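Local coordinates for protein UDP-N-acetylglucosamine 4,6-dehydratase (Vibrio fischeri, PDB 3PVZ) that binds NAD in a Rossmann-type fold and probably acts as a lyase, a UDP-N-acetylglucosamine 4,6-dehydratase of the polysaccharide synthase family, at residues 127-139 against 361-375. Residues are numbered along the deposited sequence; the frame is centred on the assembly and turned at random. Where two conformers were deposited one is given.
Sequences SEKDPFTLMRMID and IGQMKTDRQWTKEEI
Trp370 and selenomethionine Met135 lie at the heart of this packing, where the C-terminal helices 351-367 and 372-382 and the turn that joins them are laid against the first turns of helix 131-154 of the Rossmann domain. Met135 makes a CH-pi contact: its CE sits over one face of the indole, 3.7 Å from the centroid of the five-membered ring. CG is anti to the backbone N (chi1 178°), and two further bends, at chi2 and chi3, fold the methyl back over the ring. The Met135 and Ile361 side chains reach toward each other tip to tip, SE lying 3.8 Å from CG2, and Ile138 CD1 touches Ile375 CG2 at 3.6 Å.

Polar links lie at both ends of this apolar centre and on the indole itself. Lys372 runs out extended, crossing Leu134 at about a right angle, and its NZ donates to Glu128 O at 3.0 Å, with a weak hydrogen bond within the salt bridge to Glu128 OE1; OE2 is taken by Met174 N. At the other end Lys365 NZ forms a salt bridge with Asp139 OD1, met on its syn side; the side chain of Asp139 lies about 8 Å from the bound NAD. Trp370 NE1 donates to Pro131 O, 2.9 Å away in the indole plane; that oxygen also accepts from Met135 N, the two donors approaching from opposite faces of the carbonyl plane.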
loop_
_atom_site.group_PDB
_atom_site.type_symbol
_atom_site.label_atom_id
_atom_site.label_comp_id
_atom_site.label_asym_id
_atom_site.label_seq_id
_atom_site.Cartn_x
_atom_site.Cartn_y
_atom_site.Cartn_z
ATOM N N SER A 127 -3.315 12.876 3.045
ATOM C CA SER A 127 -1.946 12.745 2.570
ATOM C C SER A 127 -1.351 14.128 2.299
ATOM O O SER A 127 -0.186 14.257 1.950
ATOM C CB SER A 127 -1.860 11.811 1.351
ATOM O OG SER A 127 -2.054 10.450 1.756
ATOM N N GLU A 128 -2.167 15.155 2.491
ATOM C CA GLU A 128 -1.732 16.541 2.529
ATOM C C GLU A 128 -1.030 17.021 3.780
ATOM O O GLU A 128 -0.505 18.128 3.766
ATOM C CB GLU A 128 -2.966 17.430 2.476
ATOM C CG GLU A 128 -3.241 17.995 1.178
ATOM C CD GLU A 128 -4.443 18.899 1.259
ATOM O OE1 GLU A 128 -4.383 19.882 2.034
ATOM O OE2 GLU A 128 -5.422 18.614 0.539
ATOM N N LYS A 129 -1.138 16.272 4.874
ATOM C CA LYS A 129 -0.673 16.718 6.206
ATOM C C LYS A 129 0.632 17.447 6.148
ATOM O O LYS A 129 0.786 18.523 6.689
ATOM C CB LYS A 129 -0.381 15.504 7.108
ATOM C CG LYS A 129 -1.572 14.938 7.880
ATOM C CD LYS A 129 -1.227 13.627 8.643
ATOM C CE LYS A 129 -0.214 12.702 7.984
ATOM N NZ LYS A 129 1.272 13.036 8.287
ATOM N N ASP A 130 1.593 16.778 5.528
ATOM C CA ASP A 130 2.988 17.109 5.694
ATOM C C ASP A 130 3.617 17.258 4.333
ATOM O O ASP A 130 3.082 16.801 3.367
ATOM C CB ASP A 130 3.683 16.022 6.513
ATOM C CG ASP A 130 3.783 14.699 5.772
ATOM O OD1 ASP A 130 2.847 13.878 5.847
ATOM O OD2 ASP A 130 4.822 14.468 5.129
ATOM N N PRO A 131 4.750 17.940 4.258
ATOM C CA PRO A 131 5.251 18.182 2.929
ATOM C C PRO A 131 5.866 16.927 2.264
ATOM O O PRO A 131 6.067 16.919 1.061
ATOM C CB PRO A 131 6.289 19.295 3.142
ATOM C CG PRO A 131 6.637 19.289 4.593
ATOM C CD PRO A 131 5.596 18.520 5.320
ATOM N N PHE A 132 6.123 15.876 3.033
ATOM C CA PHE A 132 6.827 14.727 2.490
ATOM C C PHE A 132 5.827 13.789 1.826
ATOM O O PHE A 132 6.014 13.401 0.688
ATOM C CB PHE A 132 7.661 14.070 3.583
ATOM C CG PHE A 132 8.341 15.069 4.489
ATOM C CD1 PHE A 132 9.302 15.938 3.982
ATOM C CD2 PHE A 132 7.978 15.178 5.828
ATOM C CE1 PHE A 132 9.917 16.887 4.806
ATOM C CE2 PHE A 132 8.588 16.114 6.652
ATOM C CZ PHE A 132 9.571 16.963 6.135
ATOM N N THR A 133 4.733 13.493 2.498
ATOM C CA THR A 133 3.654 12.744 1.880
ATOM C C THR A 133 3.074 13.476 0.660
ATOM O O THR A 133 2.774 12.850 -0.356
ATOM C CB THR A 133 2.544 12.422 2.888
ATOM O OG1 THR A 133 3.119 11.883 4.088
ATOM C CG2 THR A 133 1.611 11.404 2.311
ATOM N N LEU A 134 2.981 14.797 0.745
ATOM C CA LEU A 134 2.468 15.624 -0.337
ATOM C C LEU A 134 3.347 15.536 -1.565
ATOM O O LEU A 134 2.860 15.515 -2.678
ATOM C CB LEU A 134 2.399 17.073 0.144
ATOM C CG LEU A 134 1.689 18.167 -0.656
ATOM C CD1 LEU A 134 0.284 17.754 -1.089
ATOM C CD2 LEU A 134 1.624 19.447 0.174
HETATM N N MSE A 135 4.656 15.515 -1.366
HETATM C CA MSE A 135 5.591 15.397 -2.485
HETATM C C MSE A 135 5.438 14.016 -3.092
HETATM O O MSE A 135 5.435 13.886 -4.294
HETATM C CB MSE A 135 7.039 15.602 -2.051
HETATM C CG MSE A 135 8.081 15.465 -3.122
HETATM SE SE MSE A 135 7.840 16.748 -4.513
HETATM C CE MSE A 135 8.942 18.174 -3.713
ATOM N N ARG A 136 5.266 12.996 -2.261
ATOM C CA ARG A 136 5.087 11.662 -2.793
ATOM C C ARG A 136 3.822 11.562 -3.658
ATOM O O ARG A 136 3.797 10.863 -4.635
ATOM C CB ARG A 136 5.069 10.598 -1.677
ATOM C CG ARG A 136 4.855 9.225 -2.254
ATOM C CD ARG A 136 4.890 8.104 -1.250
ATOM N NE ARG A 136 4.537 6.868 -1.937
ATOM C CZ ARG A 136 3.746 5.912 -1.454
ATOM N NH1 ARG A 136 3.179 6.010 -0.267
ATOM N NH2 ARG A 136 3.452 4.873 -2.189
HETATM N N MSE A 137 2.774 12.245 -3.250
HETATM C CA MSE A 137 1.493 12.232 -3.941
HETATM C C MSE A 137 1.668 12.887 -5.288
HETATM O O MSE A 137 1.075 12.491 -6.254
HETATM C CB MSE A 137 0.428 12.986 -3.066
HETATM C CG MSE A 137 -0.667 13.708 -3.829
HETATM SE SE MSE A 137 -1.964 14.665 -2.705
HETATM C CE MSE A 137 -2.935 12.942 -2.426
ATOM N N ILE A 138 2.489 13.919 -5.340
ATOM C CA ILE A 138 2.790 14.580 -6.606
ATOM C C ILE A 138 3.582 13.626 -7.514
ATOM O O ILE A 138 3.332 13.586 -8.719
ATOM C CB ILE A 138 3.597 15.875 -6.404
ATOM C CG1 ILE A 138 2.720 16.975 -5.812
ATOM C CG2 ILE A 138 4.183 16.346 -7.722
ATOM C CD1 ILE A 138 3.547 18.079 -5.226
ATOM N N ASP A 139 4.498 12.857 -6.930
ATOM C CA ASP A 139 5.355 11.944 -7.704
ATOM C C ASP A 139 4.541 10.802 -8.254
ATOM O O ASP A 139 4.653 10.463 -9.463
ATOM C CB ASP A 139 6.515 11.371 -6.862
ATOM C CG ASP A 139 7.699 12.312 -6.770
ATOM O OD1 ASP A 139 7.813 13.199 -7.645
ATOM O OD2 ASP A 139 8.525 12.170 -5.815
ATOM N N ILE A 361 9.612 21.690 -8.896
ATOM C CA ILE A 361 9.577 20.452 -8.111
ATOM C C ILE A 361 10.970 19.818 -8.078
ATOM O O ILE A 361 11.443 19.452 -6.995
ATOM C CB ILE A 361 8.547 19.434 -8.615
ATOM C CG1 ILE A 361 7.124 19.923 -8.348
ATOM C CG2 ILE A 361 8.743 18.087 -7.905
ATOM C CD1 ILE A 361 6.665 19.733 -6.902
ATOM N N GLY A 362 11.618 19.703 -9.246
ATOM C CA GLY A 362 12.982 19.155 -9.352
ATOM C C GLY A 362 13.970 19.849 -8.392
ATOM O O GLY A 362 14.790 19.180 -7.771
ATOM N N GLN A 363 13.853 21.176 -8.262
ATOM C CA GLN A 363 14.744 21.970 -7.405
ATOM C C GLN A 363 14.426 21.782 -5.930
ATOM O O GLN A 363 15.317 21.825 -5.105
ATOM C CB GLN A 363 14.712 23.476 -7.758
ATOM C CG GLN A 363 15.870 24.320 -7.108
ATOM C CD GLN A 363 17.286 24.005 -7.688
ATOM O OE1 GLN A 363 17.516 24.131 -8.899
ATOM N NE2 GLN A 363 18.225 23.602 -6.816
HETATM N N MSE A 364 13.164 21.605 -5.572
HETATM C CA MSE A 364 12.871 21.239 -4.208
HETATM C C MSE A 364 13.566 19.909 -3.890
HETATM O O MSE A 364 14.144 19.745 -2.835
HETATM C CB MSE A 364 11.369 21.122 -3.985
HETATM C CG MSE A 364 10.635 22.450 -3.931
HETATM SE SE MSE A 364 8.719 22.164 -3.686
HETATM C CE MSE A 364 8.076 23.361 -5.108
ATOM N N LYS A 365 13.514 18.962 -4.813
ATOM C CA LYS A 365 14.153 17.660 -4.599
ATOM C C LYS A 365 15.683 17.736 -4.524
ATOM O O LYS A 365 16.311 16.924 -3.862
ATOM C CB LYS A 365 13.757 16.689 -5.687
ATOM C CG LYS A 365 12.314 16.212 -5.579
ATOM C CD LYS A 365 12.005 15.319 -6.701
ATOM C CE LYS A 365 10.527 14.978 -6.777
ATOM N NZ LYS A 365 10.241 13.932 -7.840
ATOM N N THR A 366 16.265 18.704 -5.213
ATOM C CA THR A 366 17.701 18.885 -5.242
ATOM C C THR A 366 18.123 19.471 -3.921
ATOM O O THR A 366 19.094 19.013 -3.330
ATOM C CB THR A 366 18.119 19.804 -6.393
ATOM O OG1 THR A 366 17.923 19.107 -7.628
ATOM C CG2 THR A 366 19.593 20.240 -6.272
ATOM N N ASP A 367 17.360 20.451 -3.446
ATOM C CA ASP A 367 17.640 21.109 -2.186
ATOM C C ASP A 367 17.467 20.184 -0.973
ATOM O O ASP A 367 17.945 20.494 0.124
ATOM C CB ASP A 367 16.761 22.362 -2.041
ATOM C CG ASP A 367 16.966 23.369 -3.184
ATOM O OD1 ASP A 367 17.972 23.258 -3.915
ATOM O OD2 ASP A 367 16.108 24.261 -3.364
ATOM N N ARG A 368 16.804 19.054 -1.183
ATOM C CA ARG A 368 16.532 18.048 -0.153
ATOM C C ARG A 368 15.682 18.621 0.951
ATOM O O ARG A 368 15.625 18.063 2.046
ATOM C CB ARG A 368 17.806 17.421 0.455
ATOM C CG ARG A 368 18.929 16.976 -0.497
ATOM C CD ARG A 368 18.474 16.165 -1.661
ATOM N NE ARG A 368 18.787 14.733 -1.581
ATOM C CZ ARG A 368 18.601 13.887 -2.601
ATOM N NH1 ARG A 368 18.140 14.351 -3.763
ATOM N NH2 ARG A 368 18.897 12.586 -2.481
ATOM N N GLN A 369 15.015 19.731 0.663
ATOM C CA GLN A 369 14.189 20.426 1.656
ATOM C C GLN A 369 13.165 21.300 0.953
ATOM O O GLN A 369 13.474 21.917 -0.073
ATOM C CB GLN A 369 15.060 21.271 2.617
ATOM C CG GLN A 369 15.371 22.723 2.165
ATOM C CD GLN A 369 16.742 23.245 2.645
ATOM O OE1 GLN A 369 17.142 23.052 3.804
ATOM N NE2 GLN A 369 17.463 23.912 1.739
ATOM N N TRP A 370 11.976 21.363 1.530
ATOM C CA TRP A 370 10.889 22.138 1.014
ATOM C C TRP A 370 9.787 22.199 2.082
ATOM O O TRP A 370 9.744 21.376 3.009
ATOM C CB TRP A 370 10.367 21.531 -0.291
ATOM C CG TRP A 370 9.809 20.163 -0.170
ATOM C CD1 TRP A 370 8.545 19.845 0.130
ATOM C CD2 TRP A 370 10.494 18.918 -0.391
ATOM N NE1 TRP A 370 8.376 18.488 0.129
ATOM C CE2 TRP A 370 9.562 17.893 -0.191
ATOM C CE3 TRP A 370 11.795 18.581 -0.755
ATOM C CZ2 TRP A 370 9.886 16.543 -0.315
ATOM C CZ3 TRP A 370 12.123 17.253 -0.877
ATOM C CH2 TRP A 370 11.167 16.239 -0.655
ATOM N N THR A 371 8.906 23.183 1.945
ATOM C CA THR A 371 7.833 23.414 2.893
ATOM C C THR A 371 6.534 23.071 2.204
ATOM O O THR A 371 6.451 23.134 0.976
ATOM C CB THR A 371 7.772 24.880 3.275
ATOM O OG1 THR A 371 7.597 25.648 2.085
ATOM C CG2 THR A 371 9.073 25.347 4.012
ATOM N N LYS A 372 5.511 22.735 2.983
ATOM C CA LYS A 372 4.179 22.570 2.436
ATOM C C LYS A 372 3.770 23.812 1.646
ATOM O O LYS A 372 3.282 23.720 0.524
ATOM C CB LYS A 372 3.150 22.320 3.543
ATOM C CG LYS A 372 1.706 22.347 2.984
ATOM C CD LYS A 372 0.685 21.611 3.817
ATOM C CE LYS A 372 -0.541 21.300 2.946
ATOM N NZ LYS A 372 -1.717 20.839 3.718
ATOM N N GLU A 373 3.981 24.973 2.246
ATOM C CA GLU A 373 3.465 26.212 1.692
ATOM C C GLU A 373 4.156 26.600 0.391
ATOM O O GLU A 373 3.582 27.289 -0.425
ATOM C CB GLU A 373 3.556 27.332 2.745
ATOM C CG GLU A 373 2.473 27.191 3.837
ATOM C CD GLU A 373 1.053 27.504 3.312
ATOM O OE1 GLU A 373 0.845 28.655 2.842
ATOM O OE2 GLU A 373 0.161 26.603 3.361
ATOM N N GLU A 374 5.388 26.152 0.198
ATOM C CA GLU A 374 6.056 26.295 -1.089
ATOM C C GLU A 374 5.307 25.530 -2.197
ATOM O O GLU A 374 5.167 26.022 -3.321
ATOM C CB GLU A 374 7.460 25.730 -0.968
ATOM C CG GLU A 374 8.493 26.351 -1.860
ATOM C CD GLU A 374 9.833 25.686 -1.695
ATOM O OE1 GLU A 374 10.015 24.950 -0.691
ATOM O OE2 GLU A 374 10.693 25.879 -2.589
ATOM N N ILE A 375 4.838 24.324 -1.875
ATOM C CA ILE A 375 4.100 23.512 -2.852
ATOM C C ILE A 375 2.740 24.158 -3.147
ATOM O O ILE A 375 2.371 24.331 -4.314
ATOM C CB ILE A 375 3.893 22.046 -2.384
ATOM C CG1 ILE A 375 5.221 21.397 -1.966
ATOM C CG2 ILE A 375 3.242 21.211 -3.507
ATOM C CD1 ILE A 375 5.142 19.903 -1.747
#